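Local coordinates for citryl-CoA lyase (Hydrogenobacter thermophilus, PDB 6HXP), which binds coenzyme A and probably cleaves citryl-CoA into acetyl-CoA and oxaloacetate, with a mainly helical fold of the citrate synthase family, at residues 102-107 against 205-210; 56-61 against 210-215; 40-45 against 199-204; 164-169 against 192-197; 144-149 against 186-191. All coordinates share one frame; numbering follows the deposited sequence.

Overall arrangement
The five contacts join helices, and the turns and loops that lead into them, of one citrate synthase-like fold. Contacts 1 and 2 lie on successive turns of helix 206-228 and share Phe-210; their centres are 11 Å apart. Contacts 4 and 5 both use helix 188-198, with centres 12 Å apart, and meet where Ala-169 packs on Leu-186. Contact 3 holds the loop between these two helices, and its Phe-201 touches Met-107 and Phe-209 of contact 1. Contacts 3 and 5 are the most distant pair, about 22 Å between centres. Coenzyme A lies beside contact 1, through Ala-102 and Asp-105, and beside contact 5, where the side chain of Asn-187 is about 4 Å from it.

Contact 1: residues 102-107 against 205-210; sequences ALEDAM and LGKGFF. With COA (coenzyme A), chain B.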
# COMPACT_ATOMS: atom_id res chain seq x y z
N ALA A 102 -5.27 14.23 13.01
CA ALA A 102 -5.89 15.20 13.92
C ALA A 102 -7.12 14.63 14.57
O ALA A 102 -7.48 15.07 15.64
CB ALA A 102 -6.23 16.47 13.18
N LEU A 103 -7.81 13.67 13.93
CA LEU A 103 -8.99 13.05 14.57
C LEU A 103 -8.59 12.29 15.82
O LEU A 103 -9.27 12.38 16.82
CB LEU A 103 -9.67 12.09 13.61
CG LEU A 103 -10.31 12.80 12.43
CD1 LEU A 103 -10.41 11.87 11.30
CD2 LEU A 103 -11.67 13.31 12.80
N GLU A 104 -7.49 11.53 15.75
CA GLU A 104 -6.98 10.83 16.94
C GLU A 104 -6.58 11.84 18.02
O GLU A 104 -6.96 11.69 19.18
CB GLU A 104 -5.76 9.98 16.60
CG GLU A 104 -5.96 8.83 15.63
CD GLU A 104 -4.69 8.14 15.13
OE1 GLU A 104 -3.56 8.64 15.39
OE2 GLU A 104 -4.80 7.11 14.43
N ASP A 105 -5.82 12.87 17.62
CA ASP A 105 -5.32 13.84 18.56
C ASP A 105 -6.46 14.62 19.23
O ASP A 105 -6.39 14.87 20.42
CB ASP A 105 -4.36 14.81 17.88
CG ASP A 105 -3.16 14.13 17.22
OD1 ASP A 105 -2.78 13.03 17.67
OD2 ASP A 105 -2.62 14.71 16.26
N ALA A 106 -7.43 15.06 18.44
CA ALA A 106 -8.56 15.82 18.98
C ALA A 106 -9.42 14.94 19.88
O ALA A 106 -9.85 15.43 20.92
CB ALA A 106 -9.39 16.39 17.85
N MET A 107 -9.62 13.66 19.54
CA MET A 107 -10.38 12.79 20.45
C MET A 107 -9.66 12.64 21.78
O MET A 107 -10.29 12.66 22.82
CB MET A 107 -10.60 11.40 19.83
CG MET A 107 -11.65 11.38 18.74
SD MET A 107 -11.95 9.73 18.09
CE MET A 107 -12.89 8.96 19.45
N LEU A 205 -9.19 5.04 17.70
CA LEU A 205 -10.01 4.67 16.55
C LEU A 205 -10.33 5.90 15.64
O LEU A 205 -10.93 5.77 14.58
CB LEU A 205 -11.32 4.08 17.08
CG LEU A 205 -12.21 3.42 16.11
CD1 LEU A 205 -11.50 2.25 15.29
CD2 LEU A 205 -13.39 2.78 16.88
N GLY A 206 -9.88 7.10 16.01
CA GLY A 206 -10.26 8.31 15.31
C GLY A 206 -10.10 8.31 13.81
O GLY A 206 -11.01 8.73 13.08
N LYS A 207 -8.96 7.82 13.32
CA LYS A 207 -8.74 7.81 11.89
C LYS A 207 -9.68 6.81 11.22
O LYS A 207 -10.01 6.94 10.05
CB LYS A 207 -7.26 7.43 11.63
CG LYS A 207 -6.59 8.05 10.51
CD LYS A 207 -5.12 7.57 10.51
CE LYS A 207 -4.13 8.52 11.06
NZ LYS A 207 -2.83 8.18 10.48
N GLY A 208 -10.14 5.78 11.95
CA GLY A 208 -11.06 4.80 11.38
C GLY A 208 -12.31 5.38 10.81
O GLY A 208 -12.79 4.95 9.77
N PHE A 209 -12.87 6.39 11.51
CA PHE A 209 -14.09 7.01 11.02
C PHE A 209 -13.86 7.73 9.70
O PHE A 209 -14.70 7.66 8.77
CB PHE A 209 -14.70 7.96 12.07
CG PHE A 209 -14.95 7.24 13.38
CD1 PHE A 209 -15.89 6.23 13.48
CD2 PHE A 209 -14.15 7.52 14.49
CE1 PHE A 209 -16.06 5.54 14.69
CE2 PHE A 209 -14.33 6.83 15.67
CZ PHE A 209 -15.25 5.83 15.75
N PHE A 210 -12.73 8.41 9.61
CA PHE A 210 -12.32 9.11 8.39
C PHE A 210 -12.08 8.16 7.25
O PHE A 210 -12.63 8.35 6.16
CB PHE A 210 -11.09 9.96 8.66
CG PHE A 210 -10.69 10.84 7.51
CD1 PHE A 210 -11.57 11.77 6.99
CD2 PHE A 210 -9.41 10.81 7.01
CE1 PHE A 210 -11.18 12.63 5.96
CE2 PHE A 210 -9.03 11.66 5.97
CZ PHE A 210 -9.92 12.52 5.42
N1A COA B . -4.06 25.92 18.55
C2A COA B . -3.37 26.97 19.00
N3A COA B . -2.90 28.02 18.32
C4A COA B . -3.21 27.94 17.02
C5A COA B . -3.91 26.91 16.41
C6A COA B . -4.36 25.86 17.23
N6A COA B . -5.08 24.83 16.78
N7A COA B . -4.06 27.17 15.05
C8A COA B . -3.46 28.32 14.89
N9A COA B . -2.94 28.85 16.04
C1B COA B . -2.31 30.16 16.22
C2B COA B . -1.61 30.74 14.97
O2B COA B . -0.21 30.51 15.04
C3B COA B . -1.94 32.22 15.12
O3B COA B . -1.11 32.82 16.14
P3B COA B . -0.66 34.38 16.23
O7A COA B . -1.16 35.16 15.06
O8A COA B . -1.21 34.90 17.56
O9A COA B . 0.87 34.36 16.33
C4B COA B . -3.36 32.18 15.68
O4B COA B . -3.31 31.08 16.62
C5B COA B . -4.47 31.93 14.70
O5B COA B . -4.28 32.72 13.50
P1A COA B . -4.92 32.26 12.08
O1A COA B . -4.43 33.14 10.99
O2A COA B . -6.44 32.28 12.27
O3A COA B . -4.50 30.75 11.83
P2A COA B . -3.54 30.06 10.75
O4A COA B . -3.89 30.52 9.39
O5A COA B . -2.11 30.39 11.17
O6A COA B . -3.69 28.44 10.93
CBP COA B . -4.11 26.18 10.15
CCP COA B . -4.41 27.66 9.96
CDP COA B . -5.27 25.38 9.53
CEP COA B . -2.82 25.85 9.39
CAP COA B . -3.93 25.77 11.64
OAP COA B . -4.83 26.43 12.52
C9P COA B . -3.96 24.27 11.88
O9P COA B . -2.96 23.59 11.67
N8P COA B . -5.10 23.76 12.36
C7P COA B . -5.23 22.38 12.79
C6P COA B . -4.54 22.13 14.12
C5P COA B . -4.36 20.66 14.42
O5P COA B . -5.33 19.91 14.48
N4P COA B . -3.11 20.26 14.63
C3P COA B . -2.75 19.10 15.43
C2P COA B . -3.04 17.77 14.75
S1P COA B . -2.17 17.78 13.16
O HOH W 1 -7.08 5.90 14.38
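Leu-103 and Met-107, one turn apart on helix 101-116, close around Gly-206 in the helical core of this citrate synthase-family fold. The axes of the two short helical pieces come within 8.2 Å, at 135° between their directions. Glycine suits position 206 because a beta carbon there would run into the backbone of Leu-103 and Glu-104. Met-107 SD packs close by, 3.5 Å from Gly-206 CA. Leu-103 sets CB against Gly-206 O and sends CD1 to within 3.3 Å of Phe-210 CB, a tight fit in which the two side chains cross at about a right angle. On the polar flank, Glu-104 runs extended beyond CG (chi2 170°), and a water donates to its OE2 at 2.6 Å. The same water accepts from Lys-207 N at 2.9 Å and so bridges the helices. The Lys-207 methylenes pass beside the carboxylate, but NZ stays 4.5 Å from Glu-104 OE2; the ammonium binds Phe-95 O as well as Ser-83 and Asn-85 of the second subunit. Farther out, Ala-102 and Asp-105 line the coenzyme pocket, with Asp-105 OD2 3.4 Å from C2P of coenzyme A.

Contact 2: residues 56-61 against 210-215; sequences AMLVSV and FIIGRV
A close helix-helix approach over a glycine, deep in the citrate synthase-like core, brings Leu-58 and Val-61 from the C-terminal part of helix 48-60 and just beyond it against Gly-213 of helix 206-228. Leu-58 CA and Gly-213 CA are 4.5 Å apart. Val-61 CG2 lies over Gly-213 CA at 3.7 Å, where a side chain on residue 213 would collide with it. Branched aliphatic groups fill the flanks: Leu-58 CD2 meets Ile-212 CG2 at 4.0 Å, and Val-61 CB comes to the edge of the Phe-210 ring beside CD1. Arg-214 adds the polar link. Bends at chi2 (60°) and chi3 (57°) turn CD and then NE back, and NE donates to Val-61 O at 2.8 Å, with the N-H...O angle 152°. NH2 adds a weak bond to the same oxygen at 3.3 Å, so the carbonyl lies at the guanidinium edge, near its plane. Phe-210 CE1 stands 3.5 Å above one guanidinium face, off toward the rim. A leucine in place of Arg-214 would probably leave Val-61 O without both these donors and take from the Phe-210 ring the flat group beside it. Because Val-61 O lies near the C-terminal end of a helix, the positive charge of Arg-214 is likely to be balanced in part by the negative end of that helix dipole.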
# COMPACT_ATOMS: atom_id res chain seq x y z
N ALA A 56 -24.54 10.80 9.89
CA ALA A 56 -24.13 12.18 9.59
C ALA A 56 -22.63 12.36 9.57
O ALA A 56 -22.09 13.07 8.70
CB ALA A 56 -24.75 13.13 10.60
N MET A 57 -21.90 11.74 10.53
CA MET A 57 -20.42 11.86 10.56
C MET A 57 -19.83 11.28 9.30
O MET A 57 -18.93 11.85 8.69
CB MET A 57 -19.74 11.04 11.70
CG MET A 57 -19.91 11.49 13.10
SD MET A 57 -19.53 10.02 14.20
CE MET A 57 -18.02 9.39 13.42
N LEU A 58 -20.29 10.09 8.92
CA LEU A 58 -19.68 9.43 7.76
C LEU A 58 -19.97 10.19 6.47
O LEU A 58 -19.08 10.35 5.64
CB LEU A 58 -20.13 7.98 7.69
CG LEU A 58 -19.70 7.13 8.90
CD1 LEU A 58 -20.37 5.76 8.85
CD2 LEU A 58 -18.18 6.93 8.93
N VAL A 59 -21.19 10.67 6.30
CA VAL A 59 -21.50 11.46 5.11
C VAL A 59 -20.65 12.70 5.07
O VAL A 59 -20.22 13.12 3.97
CB VAL A 59 -23.01 11.77 5.04
CG1 VAL A 59 -23.33 12.75 3.91
CG2 VAL A 59 -23.80 10.48 4.83
N SER A 60 -20.39 13.31 6.25
CA SER A 60 -19.63 14.56 6.34
C SER A 60 -18.26 14.52 5.69
O SER A 60 -17.78 15.53 5.23
CB SER A 60 -19.43 14.96 7.79
OG SER A 60 -20.65 15.41 8.37
N VAL A 61 -17.68 13.33 5.63
CA VAL A 61 -16.31 13.17 5.10
C VAL A 61 -16.25 12.34 3.82
O VAL A 61 -15.16 11.89 3.47
CB VAL A 61 -15.35 12.59 6.17
CG1 VAL A 61 -15.32 13.47 7.42
CG2 VAL A 61 -15.73 11.17 6.53
N PHE A 210 -12.73 8.41 9.61
CA PHE A 210 -12.32 9.11 8.39
C PHE A 210 -12.08 8.16 7.25
O PHE A 210 -12.63 8.35 6.16
CB PHE A 210 -11.09 9.96 8.66
CG PHE A 210 -10.69 10.84 7.51
CD1 PHE A 210 -11.57 11.77 6.99
CD2 PHE A 210 -9.41 10.81 7.01
CE1 PHE A 210 -11.18 12.63 5.96
CE2 PHE A 210 -9.03 11.66 5.97
CZ PHE A 210 -9.92 12.52 5.42
N ILE A 211 -11.41 7.06 7.52
CA ILE A 211 -11.17 6.09 6.46
C ILE A 211 -12.45 5.51 5.94
O ILE A 211 -12.67 5.42 4.73
CB ILE A 211 -10.25 4.97 7.01
CG1 ILE A 211 -8.84 5.50 7.32
CG2 ILE A 211 -10.17 3.80 5.98
CD1 ILE A 211 -8.09 4.67 8.24
N ILE A 212 -13.33 5.06 6.83
CA ILE A 212 -14.57 4.44 6.41
C ILE A 212 -15.42 5.42 5.59
O ILE A 212 -15.99 5.02 4.58
CB ILE A 212 -15.35 3.95 7.64
CG1 ILE A 212 -14.64 2.77 8.25
CG2 ILE A 212 -16.82 3.58 7.27
CD1 ILE A 212 -15.10 2.42 9.70
N GLY A 213 -15.48 6.65 6.04
CA GLY A 213 -16.28 7.68 5.38
C GLY A 213 -15.73 8.07 4.04
O GLY A 213 -16.51 8.33 3.12
N ARG A 214 -14.41 8.19 3.92
CA ARG A 214 -13.78 8.70 2.68
C ARG A 214 -13.53 7.65 1.61
O ARG A 214 -13.38 7.99 0.42
CB ARG A 214 -12.49 9.42 3.03
CG ARG A 214 -11.67 10.01 1.89
CD ARG A 214 -12.41 11.04 1.07
NE ARG A 214 -12.89 12.15 1.90
CZ ARG A 214 -12.17 13.20 2.30
NH1 ARG A 214 -10.92 13.39 1.85
NH2 ARG A 214 -12.71 14.11 3.11
N VAL A 215 -13.44 6.36 1.98
CA VAL A 215 -13.17 5.33 0.97
C VAL A 215 -14.18 5.37 -0.18
O VAL A 215 -13.75 5.18 -1.32
CB VAL A 215 -13.05 3.94 1.65
CG1 VAL A 215 -13.38 2.80 0.68
CG2 VAL A 215 -11.64 3.77 2.19

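Contact 3: residues 40-45 against 199-204; sequences ILKGEL and MGFDWR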
# COMPACT_ATOMS: atom_id res chain seq x y z
N ILE A 40 -19.86 -3.08 14.52
CA ILE A 40 -18.62 -3.80 14.41
C ILE A 40 -17.50 -3.10 15.15
O ILE A 40 -16.61 -3.75 15.69
CB ILE A 40 -18.26 -4.13 12.97
CG1 ILE A 40 -17.21 -5.30 12.97
CG2 ILE A 40 -17.79 -2.92 12.17
CD1 ILE A 40 -17.05 -5.88 11.58
N LEU A 41 -17.54 -1.76 15.17
CA LEU A 41 -16.48 -0.99 15.85
C LEU A 41 -16.65 -0.94 17.35
O LEU A 41 -15.66 -1.04 18.09
CB LEU A 41 -16.40 0.42 15.30
CG LEU A 41 -16.07 0.55 13.82
CD1 LEU A 41 -16.06 2.01 13.40
CD2 LEU A 41 -14.74 -0.14 13.50
N LYS A 42 -17.88 -0.69 17.82
CA LYS A 42 -18.13 -0.55 19.27
C LYS A 42 -18.28 -1.89 19.97
O LYS A 42 -17.97 -2.01 21.16
CB LYS A 42 -19.43 0.25 19.49
CG LYS A 42 -19.69 0.65 20.97
CD LYS A 42 -18.84 1.91 21.36
CE LYS A 42 -18.89 2.42 22.76
NZ LYS A 42 -20.23 2.94 23.08
N GLY A 43 -18.88 -2.85 19.29
CA GLY A 43 -19.16 -4.17 19.84
C GLY A 43 -20.60 -4.35 20.28
O GLY A 43 -20.97 -5.46 20.70
N GLU A 44 -21.40 -3.32 20.21
CA GLU A 44 -22.82 -3.35 20.60
C GLU A 44 -23.64 -2.52 19.65
O GLU A 44 -23.11 -1.67 18.93
CB GLU A 44 -22.99 -2.81 22.02
CG GLU A 44 -22.17 -3.54 23.09
CD GLU A 44 -22.52 -5.01 23.29
OE1 GLU A 44 -23.64 -5.42 22.91
OE2 GLU A 44 -21.70 -5.74 23.88
N LEU A 45 -24.95 -2.75 19.64
CA LEU A 45 -25.83 -2.03 18.75
C LEU A 45 -25.91 -0.57 19.17
O LEU A 45 -25.86 -0.21 20.36
CB LEU A 45 -27.26 -2.62 18.84
CG LEU A 45 -27.41 -4.05 18.28
CD1 LEU A 45 -28.78 -4.61 18.71
CD2 LEU A 45 -27.26 -4.08 16.78
N MET A 199 -19.96 9.27 21.78
CA MET A 199 -20.37 7.86 21.58
C MET A 199 -19.53 6.87 22.42
O MET A 199 -19.82 5.68 22.38
CB MET A 199 -20.22 7.44 20.10
CG MET A 199 -21.19 8.11 19.16
SD MET A 199 -20.72 7.79 17.47
CE MET A 199 -21.98 8.67 16.57
N GLY A 200 -18.48 7.33 23.11
CA GLY A 200 -17.64 6.47 23.90
C GLY A 200 -16.56 5.71 23.15
O GLY A 200 -16.02 4.73 23.69
N PHE A 201 -16.20 6.13 21.93
CA PHE A 201 -15.15 5.48 21.20
C PHE A 201 -13.78 5.91 21.70
O PHE A 201 -13.58 7.05 22.09
CB PHE A 201 -15.24 5.77 19.71
CG PHE A 201 -16.35 4.98 19.04
CD1 PHE A 201 -16.23 3.61 18.84
CD2 PHE A 201 -17.47 5.63 18.53
CE1 PHE A 201 -17.21 2.89 18.16
CE2 PHE A 201 -18.45 4.90 17.84
CZ PHE A 201 -18.31 3.54 17.68
N ASP A 202 -12.83 4.98 21.64
CA ASP A 202 -11.44 5.21 21.99
C ASP A 202 -10.81 6.17 20.98
O ASP A 202 -11.05 6.07 19.76
CB ASP A 202 -10.71 3.87 21.94
CG ASP A 202 -9.22 3.88 22.27
OD1 ASP A 202 -8.69 4.94 22.69
OD2 ASP A 202 -8.59 2.82 22.13
N TRP A 203 -10.00 7.12 21.47
CA TRP A 203 -9.30 8.07 20.58
C TRP A 203 -8.41 7.37 19.54
O TRP A 203 -8.22 7.87 18.43
CB TRP A 203 -8.47 9.08 21.40
CG TRP A 203 -7.32 8.48 22.16
CD1 TRP A 203 -7.30 8.16 23.49
CD2 TRP A 203 -5.97 8.33 21.70
NE1 TRP A 203 -6.05 7.70 23.84
CE2 TRP A 203 -5.22 7.80 22.77
CE3 TRP A 203 -5.34 8.54 20.48
CZ2 TRP A 203 -3.85 7.52 22.65
CZ3 TRP A 203 -3.98 8.31 20.37
CH2 TRP A 203 -3.27 7.72 21.42
N ARG A 204 -7.95 6.14 19.86
CA ARG A 204 -7.12 5.39 18.93
C ARG A 204 -7.87 4.89 17.71
O ARG A 204 -7.26 4.44 16.74
CB ARG A 204 -6.40 4.25 19.62
CG ARG A 204 -5.45 4.76 20.69
CD ARG A 204 -4.87 3.64 21.54
NE ARG A 204 -5.90 3.09 22.39
CZ ARG A 204 -5.75 2.02 23.17
NH1 ARG A 204 -4.57 1.42 23.28
NH2 ARG A 204 -6.78 1.58 23.89
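This is a CH-pi contact capped by one hydrogen bond, joining Lys-42, at the C-terminal turn of helix 33-42, to Phe-201 and Met-199 in the loop between helices 188-198 and 206-228. Lys-42 CD lies over one face of the Phe-201 ring, 4.1 Å from its centroid and shifted toward the rim, a placing suited to a long aliphatic chain. The chain then bends at chi4 (-66°), turning NZ to donate to Met-199 O at 2.9 Å, nearly along the C=O axis. Tyr-38 OH is a second partner of NZ. The carbonyl is presented at a helix end: Gly-200, with positive phi, closes helix 188-198 in a Schellman motif, which a residue without a side chain adopts readily. Leu-41 adds CB, 3.9 Å from Phe-201 CE1. Phe-201 is thus wedged among several helices, edge-to-face with Tyr-38 of helix 33-42 and Phe-209 of helix 206-228, and touching Met-54 of helix 48-60 and Met-107 of helix 101-116.

Contact 4: residues 164-169 against 192-197; sequences EHCKFA and IAAIAS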
# COMPACT_ATOMS: atom_id res chain seq x y z
N GLU A 164 -21.51 16.30 27.02
CA GLU A 164 -20.33 16.87 27.69
C GLU A 164 -19.13 17.04 26.77
O GLU A 164 -18.42 18.03 26.88
CB GLU A 164 -19.95 16.05 28.94
CG GLU A 164 -19.57 14.60 28.68
CD GLU A 164 -19.34 13.77 29.93
OE1 GLU A 164 -19.24 14.36 31.03
OE2 GLU A 164 -19.23 12.52 29.82
N HIS A 165 -18.91 16.07 25.85
CA HIS A 165 -17.79 16.16 24.92
C HIS A 165 -17.99 17.24 23.85
O HIS A 165 -17.07 17.99 23.55
CB HIS A 165 -17.46 14.80 24.30
CG HIS A 165 -16.98 13.79 25.31
ND1 HIS A 165 -17.86 12.92 25.94
CD2 HIS A 165 -15.74 13.58 25.79
CE1 HIS A 165 -17.11 12.21 26.79
NE2 HIS A 165 -15.83 12.57 26.73
N CYS A 166 -19.20 17.32 23.30
CA CYS A 166 -19.54 18.38 22.33
C CYS A 166 -19.39 19.74 23.00
O CYS A 166 -18.82 20.68 22.42
CB CYS A 166 -20.93 18.19 21.79
SG CYS A 166 -21.12 16.75 20.72
N LYS A 167 -19.93 19.88 24.23
CA LYS A 167 -19.87 21.14 24.99
C LYS A 167 -18.44 21.57 25.25
O LYS A 167 -18.10 22.73 25.02
CB LYS A 167 -20.61 21.01 26.33
CG LYS A 167 -20.61 22.28 27.17
CD LYS A 167 -21.45 22.12 28.41
CE LYS A 167 -21.17 23.14 29.51
NZ LYS A 167 -20.91 24.50 28.97
N PHE A 168 -17.61 20.63 25.71
CA PHE A 168 -16.19 20.88 25.96
C PHE A 168 -15.51 21.37 24.69
O PHE A 168 -14.84 22.39 24.71
CB PHE A 168 -15.47 19.62 26.48
CG PHE A 168 -13.99 19.86 26.76
CD1 PHE A 168 -13.58 20.43 27.96
CD2 PHE A 168 -13.03 19.54 25.82
CE1 PHE A 168 -12.24 20.69 28.20
CE2 PHE A 168 -11.68 19.80 26.05
CZ PHE A 168 -11.29 20.35 27.25
N ALA A 169 -15.71 20.67 23.57
CA ALA A 169 -15.07 21.06 22.31
C ALA A 169 -15.46 22.48 21.89
O ALA A 169 -14.60 23.26 21.46
CB ALA A 169 -15.41 20.07 21.21
N ILE A 192 -16.02 15.95 14.54
CA ILE A 192 -16.15 14.49 14.47
C ILE A 192 -15.52 13.85 15.68
O ILE A 192 -16.07 12.93 16.28
CB ILE A 192 -15.53 14.00 13.15
CG1 ILE A 192 -16.40 14.48 11.98
CG2 ILE A 192 -15.38 12.51 13.18
CD1 ILE A 192 -15.79 14.23 10.66
N ALA A 193 -14.35 14.35 16.11
CA ALA A 193 -13.73 13.84 17.32
C ALA A 193 -14.66 13.99 18.54
O ALA A 193 -14.76 13.07 19.35
CB ALA A 193 -12.41 14.57 17.58
N ALA A 194 -15.35 15.15 18.68
CA ALA A 194 -16.24 15.36 19.80
C ALA A 194 -17.41 14.38 19.75
O ALA A 194 -17.79 13.79 20.77
CB ALA A 194 -16.79 16.77 19.76
N ILE A 195 -17.97 14.17 18.57
CA ILE A 195 -19.14 13.30 18.41
C ILE A 195 -18.73 11.84 18.67
O ILE A 195 -19.44 11.14 19.37
CB ILE A 195 -19.74 13.51 17.02
CG1 ILE A 195 -20.41 14.91 16.98
CG2 ILE A 195 -20.76 12.43 16.65
CD1 ILE A 195 -20.52 15.45 15.67
N ALA A 196 -17.60 11.40 18.12
CA ALA A 196 -17.16 10.03 18.34
C ALA A 196 -16.83 9.84 19.82
O ALA A 196 -17.06 8.76 20.37
CB ALA A 196 -15.93 9.72 17.48
N SER A 197 -16.31 10.87 20.49
CA SER A 197 -16.05 10.79 21.93
C SER A 197 -17.32 10.71 22.72
O SER A 197 -17.41 9.94 23.68
CB SER A 197 -15.19 11.97 22.38
OG SER A 197 -13.92 11.99 21.75
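Ala-194 sets its methyl group into a shallow hollow on helix 164-180 formed by the backbone of His-165 and Cys-166 and by the methyl of Ala-169. Its CB lies 3.9 Å from Ala-169 CB and 4.1 Å from Cys-166 CA, and this pairing of small residues lets the helices run nearly antiparallel, at 155°, with axes 8.1 Å apart. To one flank, Cys-166 SG fits beside Ile-195 CG1 at 4.2 Å. The large bump is His-165. With CG beside the backbone N (chi1 -65°), its ring lies over Ser-197: CD2 is 3.8 Å from Ser-197 CB, and Ser-197 O stands above one face toward the rim, a contact and not a hydrogen bond. Serine is small enough to lie under the ring, and its OG bonds back to Ala-193 O at 2.8 Å and also to Gln-111 NE2. Glu-198 adds polar ties, accepting from His-165 ND1 and from Cys-166 N. An alanine in place of His-165 would probably open a gap over Ser-197 and leave Glu-198 OE2 without its imidazole mate. Ala-169 O meanwhile accepts from the hydroxyl of Tyr-137, a coenzyme A-binding residue. The whole is a close antiparallel helix pair of the citrate synthase fold, linked to the coenzyme site through Tyr-137.

Contact 5: residues 144-149 against 186-191; sequences DFDPRT and LNVDGA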
# COMPACT_ATOMS: atom_id res chain seq x y z
N ASP A 144 -14.89 32.48 11.55
CA ASP A 144 -16.09 32.71 12.39
C ASP A 144 -16.56 31.37 12.90
O ASP A 144 -16.70 31.14 14.11
CB ASP A 144 -17.19 33.42 11.56
CG ASP A 144 -18.48 33.76 12.29
OD1 ASP A 144 -18.54 33.56 13.52
OD2 ASP A 144 -19.44 34.21 11.62
N PHE A 145 -16.85 30.47 11.97
CA PHE A 145 -17.26 29.10 12.30
C PHE A 145 -17.03 28.23 11.11
O PHE A 145 -17.03 28.72 9.97
CB PHE A 145 -18.74 29.01 12.74
CG PHE A 145 -19.76 29.35 11.68
CD1 PHE A 145 -20.14 30.66 11.45
CD2 PHE A 145 -20.33 28.35 10.89
CE1 PHE A 145 -21.07 30.97 10.46
CE2 PHE A 145 -21.28 28.66 9.93
CZ PHE A 145 -21.65 29.97 9.72
N ASP A 146 -16.82 26.94 11.36
CA ASP A 146 -16.67 25.94 10.30
C ASP A 146 -18.09 25.45 10.02
O ASP A 146 -18.71 24.87 10.90
CB ASP A 146 -15.74 24.83 10.76
CG ASP A 146 -15.48 23.78 9.72
OD1 ASP A 146 -16.36 23.57 8.84
OD2 ASP A 146 -14.39 23.19 9.74
N PRO A 147 -18.65 25.69 8.83
CA PRO A 147 -20.05 25.29 8.58
C PRO A 147 -20.28 23.78 8.72
O PRO A 147 -21.37 23.35 9.05
CB PRO A 147 -20.35 25.77 7.17
CG PRO A 147 -19.14 26.28 6.62
CD PRO A 147 -18.07 26.37 7.65
N ARG A 148 -19.24 23.00 8.54
CA ARG A 148 -19.36 21.55 8.65
C ARG A 148 -19.51 21.15 10.12
O ARG A 148 -20.29 20.24 10.46
CB ARG A 148 -18.15 20.88 8.03
CG ARG A 148 -17.95 21.25 6.55
CD ARG A 148 -16.56 20.96 6.04
NE ARG A 148 -15.54 21.71 6.77
CZ ARG A 148 -14.24 21.51 6.62
NH1 ARG A 148 -13.80 20.63 5.72
NH2 ARG A 148 -13.36 22.16 7.37
N THR A 149 -18.80 21.86 11.00
CA THR A 149 -18.96 21.67 12.43
C THR A 149 -20.36 22.12 12.85
O THR A 149 -21.03 21.41 13.60
CB THR A 149 -17.94 22.50 13.17
OG1 THR A 149 -16.66 21.94 12.87
CG2 THR A 149 -18.17 22.50 14.69
N LEU A 186 -13.71 25.60 15.87
CA LEU A 186 -13.72 24.15 16.07
C LEU A 186 -13.91 23.61 14.64
O LEU A 186 -14.96 23.83 14.04
CB LEU A 186 -14.89 23.74 16.96
CG LEU A 186 -15.11 22.22 17.10
CD1 LEU A 186 -13.94 21.56 17.75
CD2 LEU A 186 -16.37 21.92 17.88
N ASN A 187 -12.91 23.00 14.07
CA ASN A 187 -12.98 22.52 12.69
C ASN A 187 -13.64 21.18 12.62
O ASN A 187 -13.92 20.53 13.65
CB ASN A 187 -11.60 22.56 11.99
CG ASN A 187 -10.59 21.60 12.53
OD1 ASN A 187 -10.89 20.43 12.78
ND2 ASN A 187 -9.33 22.05 12.63
N VAL A 188 -13.92 20.70 11.40
CA VAL A 188 -14.65 19.45 11.24
C VAL A 188 -13.95 18.25 11.86
O VAL A 188 -14.60 17.32 12.36
CB VAL A 188 -15.03 19.22 9.75
CG1 VAL A 188 -13.80 18.86 8.90
CG2 VAL A 188 -16.13 18.19 9.63
N ASP A 189 -12.60 18.28 11.95
CA ASP A 189 -11.90 17.17 12.61
C ASP A 189 -12.24 17.18 14.11
O ASP A 189 -12.50 16.13 14.70
CB ASP A 189 -10.36 17.30 12.51
CG ASP A 189 -9.79 17.19 11.13
OD1 ASP A 189 -10.37 16.47 10.31
OD2 ASP A 189 -8.72 17.81 10.88
N GLY A 190 -12.22 18.37 14.72
CA GLY A 190 -12.58 18.49 16.12
C GLY A 190 -14.04 18.10 16.36
O GLY A 190 -14.37 17.47 17.37
N ALA A 191 -14.94 18.48 15.43
CA ALA A 191 -16.38 18.16 15.54
C ALA A 191 -16.62 16.64 15.50
O ALA A 191 -17.31 16.08 16.38
CB ALA A 191 -17.15 18.82 14.42
O HOH W 2 -16.86 25.92 14.04
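Asp-146, whose OD2 faces Val-188, has its OD1 gripped twice by Arg-148: by NE at 2.9 Å on the syn lone pair and by the backbone N at 3.0 Å on the anti side. Asp-146 is the N-cap of helix 147-158, and the second bond is its capping bond; Asn-187 caps helix 188-198 beside it, its OD1 accepting from Gly-190 N at 3.1 Å. Arg-148 NH2 completes a side-on salt bridge to Asp-146 OD2 at 2.8 Å; that oxygen also takes a weak bond from Val-188 N. Held so, the guanidinium offers a face to Val-188 CG1, which sits 3.5 Å above its centre. Thr-149 joins the helix starts, its OG1 donating to Leu-186 O at 2.8 Å from above the carbonyl plane. A water donates to the same oxygen and accepts from Asp-146 N. Asn-187 ND2 binds Gly-138 O, tying the contact to the coenzyme-binding loop. A threonine suits its place by also offering a methyl, CG2, which lies 3.7 Å from Leu-186 CD2.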